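PDB 4P25: major capsid protein from Norovirus Hu/GI.7/TCH-060/USA/2003, which builds the norovirus capsid and, through its protruding (P) domain, binds fucosylated histo-blood group antigens such as Lewis Y. Local coordinates for residues Leu8-Ile13 and Gln225-His230; Gln38-Gln43 and Pro191-Pro196; Cys221-Glu226 and Gly265-Val270; His246-Asp251 and Val285-Ser290. All blocks are in the same frame, centred on the assembly; numbering follows the deposited sequence.

Contact 1. Residues Leu8-Ile13 and Gln225-His230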
# COMPACT_ATOMS: atom_id res chain seq x y z
N LEU A 8 18.79 -2.66 15.41
CA LEU A 8 17.62 -3.17 14.71
C LEU A 8 16.35 -2.84 15.51
O LEU A 8 16.33 -2.98 16.75
CB LEU A 8 17.72 -4.69 14.51
CG LEU A 8 16.58 -5.35 13.75
CD1 LEU A 8 16.70 -5.00 12.26
CD2 LEU A 8 16.65 -6.83 13.97
N THR A 9 15.33 -2.36 14.81
CA THR A 9 13.99 -2.32 15.36
C THR A 9 13.07 -2.99 14.34
O THR A 9 13.48 -3.24 13.20
CB THR A 9 13.50 -0.89 15.63
OG1 THR A 9 13.52 -0.13 14.42
CG2 THR A 9 14.38 -0.20 16.68
N VAL A 10 11.85 -3.27 14.75
CA VAL A 10 10.81 -3.70 13.83
C VAL A 10 9.67 -2.70 13.95
O VAL A 10 9.62 -1.95 14.92
CB VAL A 10 10.34 -5.14 14.13
CG1 VAL A 10 11.47 -6.13 13.88
CG2 VAL A 10 9.81 -5.25 15.55
N PRO A 11 8.77 -2.66 12.94
CA PRO A 11 7.71 -1.64 12.95
C PRO A 11 6.85 -1.60 14.22
O PRO A 11 6.30 -2.62 14.64
CB PRO A 11 6.85 -2.03 11.75
CG PRO A 11 7.82 -2.62 10.80
CD PRO A 11 8.79 -3.39 11.67
N ASN A 12 6.76 -0.42 14.82
CA ASN A 12 5.90 -0.18 15.98
C ASN A 12 4.47 0.10 15.49
O ASN A 12 3.95 1.21 15.62
CB ASN A 12 6.45 1.00 16.80
CG ASN A 12 5.58 1.34 17.99
OD1 ASN A 12 4.89 0.48 18.54
ND2 ASN A 12 5.60 2.60 18.39
N ILE A 13 3.87 -0.93 14.91
CA ILE A 13 2.55 -0.85 14.28
C ILE A 13 1.83 -2.16 14.58
O ILE A 13 2.41 -3.23 14.41
CB ILE A 13 2.68 -0.72 12.75
CG1 ILE A 13 3.41 0.57 12.37
CG2 ILE A 13 1.31 -0.75 12.10
CD1 ILE A 13 3.74 0.67 10.88
N GLN A 225 4.51 -6.13 4.68
CA GLN A 225 5.24 -5.23 3.78
C GLN A 225 6.01 -4.13 4.52
O GLN A 225 7.12 -3.78 4.14
CB GLN A 225 4.32 -4.61 2.73
CG GLN A 225 5.07 -3.75 1.71
CD GLN A 225 6.09 -4.56 0.93
OE1 GLN A 225 5.89 -5.74 0.68
NE2 GLN A 225 7.19 -3.91 0.54
N GLU A 226 5.42 -3.59 5.59
CA GLU A 226 6.09 -2.53 6.33
C GLU A 226 7.37 -3.01 7.02
O GLU A 226 8.26 -2.19 7.30
CB GLU A 226 5.13 -1.86 7.33
CG GLU A 226 4.08 -0.97 6.68
CD GLU A 226 2.87 -1.75 6.15
OE1 GLU A 226 2.84 -2.99 6.31
OE2 GLU A 226 1.95 -1.12 5.60
N PHE A 227 7.47 -4.31 7.30
CA PHE A 227 8.73 -4.87 7.79
C PHE A 227 9.81 -4.74 6.72
O PHE A 227 10.94 -4.36 7.00
CB PHE A 227 8.58 -6.34 8.18
CG PHE A 227 8.10 -6.57 9.59
CD1 PHE A 227 6.87 -6.07 10.01
CD2 PHE A 227 8.85 -7.31 10.49
CE1 PHE A 227 6.42 -6.29 11.30
CE2 PHE A 227 8.40 -7.54 11.79
CZ PHE A 227 7.19 -7.02 12.19
N VAL A 228 9.45 -5.06 5.47
CA VAL A 228 10.37 -4.92 4.35
C VAL A 228 10.89 -3.49 4.22
O VAL A 228 12.10 -3.27 4.17
CB VAL A 228 9.71 -5.37 3.03
CG1 VAL A 228 10.62 -5.05 1.86
CG2 VAL A 228 9.40 -6.85 3.07
N SER A 229 9.99 -2.52 4.16
CA SER A 229 10.44 -1.13 4.01
C SER A 229 11.24 -0.66 5.24
O SER A 229 12.18 0.11 5.10
CB SER A 229 9.29 -0.17 3.69
OG SER A 229 8.28 -0.21 4.67
N HIS A 230 10.87 -1.15 6.42
CA HIS A 230 11.62 -0.84 7.64
C HIS A 230 13.08 -1.30 7.51
O HIS A 230 14.00 -0.54 7.81
CB HIS A 230 10.96 -1.52 8.84
CG HIS A 230 11.39 -0.98 10.17
ND1 HIS A 230 10.85 0.17 10.71
CD2 HIS A 230 12.28 -1.44 11.08
CE1 HIS A 230 11.40 0.40 11.89
NE2 HIS A 230 12.27 -0.56 12.14

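Contact 2. Residues Gln38-Gln43 and Pro191-Pro196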
# COMPACT_ATOMS: atom_id res chain seq x y z
N GLN A 38 6.46 -27.81 5.66
CA GLN A 38 6.25 -27.24 4.33
C GLN A 38 7.26 -26.15 4.00
O GLN A 38 7.48 -25.23 4.79
CB GLN A 38 4.82 -26.70 4.18
CG GLN A 38 4.56 -26.03 2.83
CD GLN A 38 3.11 -25.66 2.60
OE1 GLN A 38 2.27 -25.78 3.49
NE2 GLN A 38 2.80 -25.20 1.39
N VAL A 39 7.89 -26.27 2.83
CA VAL A 39 8.84 -25.29 2.34
C VAL A 39 8.13 -24.32 1.39
O VAL A 39 7.33 -24.75 0.56
CB VAL A 39 9.99 -25.98 1.56
CG1 VAL A 39 10.92 -24.95 0.93
CG2 VAL A 39 10.77 -26.90 2.48
N VAL A 40 8.39 -23.03 1.54
CA VAL A 40 7.85 -22.04 0.60
C VAL A 40 8.98 -21.28 -0.09
O VAL A 40 10.13 -21.32 0.35
CB VAL A 40 6.88 -21.03 1.29
CG1 VAL A 40 5.69 -21.77 1.90
CG2 VAL A 40 7.62 -20.18 2.33
N GLN A 41 8.64 -20.61 -1.18
CA GLN A 41 9.65 -19.87 -1.93
C GLN A 41 9.06 -18.59 -2.52
O GLN A 41 9.29 -18.27 -3.68
CB GLN A 41 10.26 -20.75 -3.03
CG GLN A 41 11.60 -20.22 -3.52
CD GLN A 41 12.17 -21.00 -4.68
OE1 GLN A 41 11.61 -22.01 -5.12
NE2 GLN A 41 13.31 -20.54 -5.18
N PHE A 42 8.30 -17.88 -1.70
CA PHE A 42 7.67 -16.63 -2.12
C PHE A 42 8.72 -15.69 -2.70
O PHE A 42 9.86 -15.65 -2.21
CB PHE A 42 6.94 -15.97 -0.95
CG PHE A 42 5.92 -16.85 -0.28
CD1 PHE A 42 5.25 -17.84 -0.98
CD2 PHE A 42 5.61 -16.68 1.07
CE1 PHE A 42 4.31 -18.66 -0.36
CE2 PHE A 42 4.67 -17.48 1.70
CZ PHE A 42 4.02 -18.47 0.98
N GLN A 43 8.35 -14.96 -3.75
CA GLN A 43 9.27 -14.02 -4.39
C GLN A 43 9.03 -12.58 -3.98
O GLN A 43 9.89 -11.72 -4.14
CB GLN A 43 9.20 -14.16 -5.92
CG GLN A 43 9.70 -15.50 -6.40
CD GLN A 43 11.14 -15.74 -5.98
OE1 GLN A 43 12.02 -14.94 -6.29
NE2 GLN A 43 11.38 -16.83 -5.26
N PRO A 191 15.55 -17.55 -2.44
CA PRO A 191 15.70 -18.98 -2.15
C PRO A 191 14.56 -19.51 -1.30
O PRO A 191 13.81 -18.71 -0.72
CB PRO A 191 17.01 -19.02 -1.35
CG PRO A 191 17.08 -17.70 -0.67
CD PRO A 191 16.48 -16.72 -1.64
N PRO A 192 14.40 -20.84 -1.24
CA PRO A 192 13.34 -21.41 -0.41
C PRO A 192 13.57 -21.07 1.05
O PRO A 192 14.70 -20.86 1.48
CB PRO A 192 13.50 -22.92 -0.62
CG PRO A 192 14.29 -23.07 -1.86
CD PRO A 192 15.19 -21.88 -1.92
N ILE A 193 12.48 -21.00 1.81
CA ILE A 193 12.56 -20.80 3.24
C ILE A 193 12.30 -22.14 3.90
O ILE A 193 11.21 -22.70 3.78
CB ILE A 193 11.53 -19.76 3.72
CG1 ILE A 193 11.81 -18.40 3.07
CG2 ILE A 193 11.54 -19.64 5.24
CD1 ILE A 193 10.77 -17.34 3.36
N PHE A 194 13.31 -22.66 4.59
CA PHE A 194 13.20 -23.94 5.27
C PHE A 194 12.91 -23.74 6.74
O PHE A 194 13.58 -22.95 7.41
CB PHE A 194 14.50 -24.74 5.12
CG PHE A 194 14.80 -25.14 3.70
CD1 PHE A 194 14.20 -26.26 3.14
CD2 PHE A 194 15.70 -24.42 2.94
CE1 PHE A 194 14.49 -26.63 1.84
CE2 PHE A 194 15.99 -24.79 1.64
CZ PHE A 194 15.38 -25.90 1.09
N PRO A 195 11.88 -24.44 7.25
CA PRO A 195 11.62 -24.47 8.70
C PRO A 195 12.91 -24.92 9.40
O PRO A 195 13.48 -25.92 9.02
CB PRO A 195 10.55 -25.55 8.82
CG PRO A 195 9.82 -25.51 7.51
CD PRO A 195 10.88 -25.21 6.48
N PRO A 196 13.36 -24.14 10.40
CA PRO A 196 14.64 -24.49 11.02
C PRO A 196 14.54 -25.69 11.93
O PRO A 196 15.54 -26.11 12.51
CB PRO A 196 15.00 -23.23 11.83
CG PRO A 196 13.69 -22.61 12.14
CD PRO A 196 12.79 -22.87 10.96

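Contact 3. Residues Cys221-Glu226 and Gly265-Val270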
# COMPACT_ATOMS: atom_id res chain seq x y z
N CYS A 221 1.88 -14.62 3.47
CA CYS A 221 3.18 -14.03 3.16
C CYS A 221 4.08 -14.23 4.37
O CYS A 221 3.59 -14.54 5.46
CB CYS A 221 3.06 -12.55 2.76
SG CYS A 221 2.62 -11.42 4.11
N THR A 222 5.38 -14.07 4.19
CA THR A 222 6.31 -14.33 5.28
C THR A 222 6.86 -13.08 5.99
O THR A 222 7.44 -13.19 7.06
CB THR A 222 7.48 -15.23 4.83
OG1 THR A 222 7.98 -14.76 3.58
CG2 THR A 222 7.00 -16.67 4.67
N LEU A 223 6.68 -11.90 5.38
CA LEU A 223 6.93 -10.63 6.08
C LEU A 223 5.85 -9.63 5.72
O LEU A 223 5.53 -9.46 4.54
CB LEU A 223 8.28 -10.03 5.69
CG LEU A 223 9.57 -10.64 6.23
CD1 LEU A 223 10.76 -9.97 5.56
CD2 LEU A 223 9.65 -10.49 7.74
N PRO A 224 5.28 -8.96 6.73
CA PRO A 224 4.39 -7.84 6.42
C PRO A 224 5.17 -6.81 5.61
O PRO A 224 6.37 -6.66 5.82
CB PRO A 224 4.03 -7.28 7.80
CG PRO A 224 4.27 -8.41 8.75
CD PRO A 224 5.46 -9.13 8.19
N GLN A 225 4.51 -6.13 4.68
CA GLN A 225 5.24 -5.23 3.78
C GLN A 225 6.01 -4.13 4.52
O GLN A 225 7.12 -3.78 4.14
CB GLN A 225 4.32 -4.61 2.73
CG GLN A 225 5.07 -3.75 1.71
CD GLN A 225 6.09 -4.56 0.93
OE1 GLN A 225 5.89 -5.74 0.68
NE2 GLN A 225 7.19 -3.91 0.54
N GLU A 226 5.42 -3.59 5.59
CA GLU A 226 6.09 -2.53 6.33
C GLU A 226 7.37 -3.01 7.02
O GLU A 226 8.26 -2.19 7.30
CB GLU A 226 5.13 -1.86 7.33
CG GLU A 226 4.08 -0.97 6.68
CD GLU A 226 2.87 -1.75 6.15
OE1 GLU A 226 2.84 -2.99 6.31
OE2 GLU A 226 1.95 -1.12 5.60
N GLY A 265 15.34 -13.11 6.72
CA GLY A 265 14.08 -12.38 6.59
C GLY A 265 12.83 -13.23 6.65
O GLY A 265 12.01 -13.22 5.74
N PHE A 266 12.68 -13.98 7.74
CA PHE A 266 11.43 -14.66 8.03
C PHE A 266 11.31 -14.82 9.54
O PHE A 266 12.27 -14.59 10.27
CB PHE A 266 11.33 -16.02 7.32
CG PHE A 266 12.39 -17.00 7.71
CD1 PHE A 266 13.61 -17.02 7.05
CD2 PHE A 266 12.18 -17.91 8.74
CE1 PHE A 266 14.60 -17.92 7.41
CE2 PHE A 266 13.16 -18.82 9.10
CZ PHE A 266 14.37 -18.82 8.43
N ILE A 267 10.11 -15.18 10.00
CA ILE A 267 9.81 -15.22 11.42
C ILE A 267 9.31 -16.61 11.80
O ILE A 267 8.56 -17.24 11.05
CB ILE A 267 8.74 -14.15 11.77
CG1 ILE A 267 9.31 -12.75 11.51
CG2 ILE A 267 8.27 -14.31 13.21
CD1 ILE A 267 8.28 -11.64 11.59
N THR A 268 9.74 -17.10 12.96
CA THR A 268 9.26 -18.38 13.47
C THR A 268 8.73 -18.26 14.88
O THR A 268 8.97 -17.27 15.58
CB THR A 268 10.37 -19.45 13.48
OG1 THR A 268 11.36 -19.10 14.46
CG2 THR A 268 11.01 -19.61 12.11
N CYS A 269 8.02 -19.30 15.31
CA CYS A 269 7.59 -19.45 16.69
C CYS A 269 7.61 -20.93 16.98
O CYS A 269 7.83 -21.74 16.08
CB CYS A 269 6.17 -18.91 16.87
SG CYS A 269 4.87 -19.91 16.06
N VAL A 270 7.40 -21.29 18.24
CA VAL A 270 7.11 -22.68 18.57
C VAL A 270 5.62 -22.74 18.88
O VAL A 270 5.17 -22.27 19.92
CB VAL A 270 7.93 -23.19 19.78
CG1 VAL A 270 7.47 -24.58 20.17
CG2 VAL A 270 9.41 -23.20 19.45
O HOH W 1 7.89 -15.59 8.31
O HOH W 2 10.07 -13.25 3.82

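Contact 4. Residues His246-Asp251 and Val285-Ser290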
# COMPACT_ATOMS: atom_id res chain seq x y z
N HIS A 246 9.15 -9.80 20.87
CA HIS A 246 7.97 -10.02 21.68
C HIS A 246 6.76 -9.45 20.94
O HIS A 246 6.85 -8.42 20.29
CB HIS A 246 8.12 -9.32 23.03
CG HIS A 246 9.18 -9.91 23.91
ND1 HIS A 246 9.74 -9.21 24.96
CD2 HIS A 246 9.78 -11.12 23.90
CE1 HIS A 246 10.64 -9.98 25.56
NE2 HIS A 246 10.68 -11.14 24.94
N TYR A 247 5.64 -10.15 21.04
CA TYR A 247 4.39 -9.69 20.45
C TYR A 247 3.52 -9.15 21.59
O TYR A 247 3.05 -9.90 22.44
CB TYR A 247 3.71 -10.85 19.72
CG TYR A 247 2.44 -10.52 18.96
CD1 TYR A 247 2.47 -9.75 17.80
CD2 TYR A 247 1.22 -11.03 19.37
CE1 TYR A 247 1.31 -9.48 17.09
CE2 TYR A 247 0.06 -10.77 18.67
CZ TYR A 247 0.10 -9.99 17.54
OH TYR A 247 -1.06 -9.74 16.85
N VAL A 248 3.33 -7.83 21.60
CA VAL A 248 2.81 -7.13 22.77
C VAL A 248 1.40 -6.58 22.54
O VAL A 248 1.11 -6.00 21.49
CB VAL A 248 3.76 -5.98 23.17
CG1 VAL A 248 3.28 -5.27 24.43
CG2 VAL A 248 5.18 -6.50 23.34
N ASP A 249 0.54 -6.77 23.53
CA ASP A 249 -0.79 -6.16 23.53
C ASP A 249 -0.57 -4.65 23.69
O ASP A 249 -0.00 -4.22 24.68
CB ASP A 249 -1.62 -6.74 24.68
CG ASP A 249 -3.05 -6.22 24.71
OD1 ASP A 249 -3.25 -5.01 24.52
OD2 ASP A 249 -3.97 -7.03 24.93
N PRO A 250 -1.02 -3.85 22.70
CA PRO A 250 -0.71 -2.42 22.76
C PRO A 250 -1.57 -1.65 23.75
O PRO A 250 -1.33 -0.47 24.00
CB PRO A 250 -1.01 -1.95 21.33
CG PRO A 250 -2.08 -2.87 20.87
CD PRO A 250 -1.73 -4.22 21.46
N ASP A 251 -2.56 -2.32 24.33
CA ASP A 251 -3.44 -1.66 25.27
C ASP A 251 -3.12 -2.00 26.73
O ASP A 251 -3.18 -1.13 27.60
CB ASP A 251 -4.90 -1.96 24.94
CG ASP A 251 -5.27 -1.51 23.55
OD1 ASP A 251 -5.23 -0.29 23.30
OD2 ASP A 251 -5.59 -2.37 22.70
N VAL A 285 1.64 -5.77 18.76
CA VAL A 285 2.78 -5.10 18.14
C VAL A 285 4.05 -5.90 18.36
O VAL A 285 4.36 -6.28 19.50
CB VAL A 285 2.96 -3.68 18.73
CG1 VAL A 285 4.20 -3.00 18.14
CG2 VAL A 285 1.71 -2.84 18.50
N PHE A 286 4.80 -6.17 17.30
CA PHE A 286 6.11 -6.81 17.46
C PHE A 286 7.13 -5.80 17.95
O PHE A 286 7.20 -4.67 17.46
CB PHE A 286 6.60 -7.44 16.16
CG PHE A 286 5.82 -8.64 15.73
CD1 PHE A 286 6.10 -9.90 16.25
CD2 PHE A 286 4.82 -8.52 14.79
CE1 PHE A 286 5.38 -11.01 15.85
CE2 PHE A 286 4.09 -9.63 14.38
CZ PHE A 286 4.38 -10.88 14.91
N VAL A 287 7.93 -6.21 18.92
CA VAL A 287 8.96 -5.36 19.50
C VAL A 287 10.26 -6.14 19.60
O VAL A 287 10.28 -7.25 20.13
CB VAL A 287 8.55 -4.87 20.90
CG1 VAL A 287 9.63 -3.97 21.51
CG2 VAL A 287 7.21 -4.15 20.86
N PHE A 288 11.35 -5.57 19.08
CA PHE A 288 12.66 -6.20 19.22
C PHE A 288 13.07 -6.26 20.69
O PHE A 288 13.04 -5.25 21.39
CB PHE A 288 13.72 -5.43 18.42
CG PHE A 288 15.13 -5.93 18.65
CD1 PHE A 288 15.65 -6.95 17.87
CD2 PHE A 288 15.93 -5.36 19.63
CE1 PHE A 288 16.95 -7.40 18.07
CE2 PHE A 288 17.22 -5.81 19.84
CZ PHE A 288 17.73 -6.83 19.06
N SER A 289 13.47 -7.44 21.14
CA SER A 289 13.91 -7.60 22.52
C SER A 289 15.42 -7.74 22.65
O SER A 289 16.06 -6.98 23.39
CB SER A 289 13.20 -8.78 23.18
OG SER A 289 13.53 -8.84 24.56
N SER A 290 16.00 -8.71 21.95
CA SER A 290 17.45 -8.91 21.98
C SER A 290 17.93 -9.81 20.85
O SER A 290 17.14 -10.51 20.22
CB SER A 290 17.88 -9.50 23.32
OG SER A 290 17.37 -10.82 23.48

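Contact 1. Residues Leu8-Ile13 and Gln225-His230
T9 and H230 carry the polar part of this contact. T9 OG1 meets H230 NE2 at 2.6 Å, at the edge of the imidazole and in its plane. Either group could be the donor. H230 holds CG anti to its backbone N (chi1 -163°), which sends the ring out from the helix toward the loop. T9 crosses it at about a right angle. The backbone N of T9 is bonded to OE1 of Q234, on a later turn of the same helix.

The CH-pi part belongs to P11. Its CD sits 3.7 Å from the centroid of the F227 ring, only 11° off the normal, so it lies over the middle of that face. The same CD stands 4.1 Å from the centroid of the H230 ring, again over a face. F227 and H230 are three residues apart on the helix, and the proline wedges between their rings. This joins the N-terminal arm of the P domain, which has no regular structure here, to helix 225-234, the one helix of the chain. In noroviruses both belong to the P1 subdomain.

The remaining contacts are apolar or to the backbone. V10 CB lies 3.9 Å from F227 CE2, beside the patch taken by P11. P11 CG also touches E226 O at 3.6 Å, an oxygen that already accepts the helix bond from H230 N. The E226 carboxylate is bonded to A19 N and to S60 OG of the second subunit. E233 of that subunit packs on P11, I13 and H230, placing this contact at the dimer interface.

Contact 2. Residues Gln38-Gln43 and Pro191-Pro196
V39 is the main bump of this contact, and three residues of P191-P196 form the hollow around it. CG1 of V39 rests 3.6 Å from P192 CB, the two side chains lying side by side and pointing the same way. CG2 goes to the other neighbour, 3.6 Å from F194 CD1, with P195 CD a little farther off. The fork works because CG1 is anti to the backbone N (chi1 175°) and CG2 lies beside that N, so the two methyls spread over P192 and F194. Two residues on, Q41 lays its extended side chain along the P192 ring, with CG 3.7 Å from P192 N. Its amide NE2 is bonded to A190 O. At the other end P195 CG fits against the carbonyl of Q38, 3.6 Å from its O.

The two loops run antiparallel and form a single beta bridge, V40 with I193. I193 N gives V40 O a nearly straight bond of 2.8 Å. The return bond is not made: V40 N and I193 O are 3.6 Å apart, buried and without a partner in the model. V40 and I193 face the P1 core, against Y204 and I202 of strand 201-208. The contact is mostly apolar. One hydrogen bond, I193 N to V40 O, sets the register. P191, P192 and P195 have no N-H to give, so the fit of side chains does most of the joining.

Contact 3. Residues Cys221-Glu226 and Gly265-Val270
L223 reaches G265 and I267 with its two methyls. CG is anti to the carbonyl carbon (chi1 -74°), and the chain stays extended beyond it. This sets CD1 3.5 Å from G265 O and CD2 4.2 Å from I267 CD1. The CD2 of L223 and the CD1 of I267 meet tip to tip. G265 adopts a positive phi (93°), a shape well suited to glycine, just ahead of F266.

T222 works through water. Its chi1 of 46° puts OG1 between the backbone N and the carbonyl carbon, where it meets a water at 2.6 Å. That water lies 2.7 Å from G265 O. A second water joins T222 O to the backbone N of I267, accepting from I267 N at 2.8 Å. No direct hydrogen bond crosses the contact.

The segment 221-226 leaves strand 218-221 and enters helix 225-234, with P224 at the N-cap position. Strand 266-269 lies between strands 201-208 and 255-262 in the P1 sheet. F205 of strand 201-208 packs on C221, P224 and I267, which ties the start of the helix to the side of the sheet that bears I267.

Contact 4. Residues His246-Asp251 and Val285-Ser290
Y247 and F286 face each other across the strands, and their first torsions turn the rings together. Y247 has CG anti to the backbone N (chi1 -176°), while F286 has CG anti to the carbonyl carbon, beside its N (chi1 -69°). The rings form an edge-to-face pair with centroids 4.8 Å apart and planes at 51°. Y247 CD1 points at the middle of the F286 face and comes 3.6 Å from CZ of F286. M30 and F259 pack on both rings. The Y247 hydroxyl is bonded to P281 O and to G284 N.

On the other side of the sheet, H246 turns its imidazole beside its own backbone N. S289 CB then lies over one ring face, 3.8 Å from the H246 centroid. V248 CG2 touches V287 CG2 at 4.0 Å. At the strand end P250 CB reaches V285 CG2, also at 4.0 Å. The chain turns there through an Asx turn, in which D249 OD1 accepts from D251 N.

Four backbone bonds fix the register. H246 N and V287 O are 2.9 Å apart, and V287 N returns to H246 O. V248 N to V285 O and V285 N to V248 O are each 2.8 Å. Y247 and F286 stand between them as a non-hydrogen-bonded pair, with CA-H...O contacts to V285 O and H246 O. Beyond V287, S289 and S290 both face L244 in a classic beta bulge. This is an antiparallel strand pairing, broken by a bulge, within the P1 sheet: aromatics fill the core side, and H246, V248, V285 and V287 line the other.

In the fold
Contacts 1, 3 and 4 join around F227. Its CE2 lies 4.1 Å from I267 CD1 of contact 3, and its CZ is 3.8 Å from F286 CD2 of contact 4. Contacts 1 and 3 share Q225 and E226, with centres about 11 Å apart. Contact 2 meets contact 3 through I193, whose CG2 lies 3.7 Å from F266 CG. It stays about 15 Å from contact 4 between nearest atoms. All four lie in the P1 part of the domain. The glycan is bound elsewhere, by residues such as D108, H110, R127 and W161 on the other, six-stranded sheet. None of the four contacts contributes a residue to that pocket.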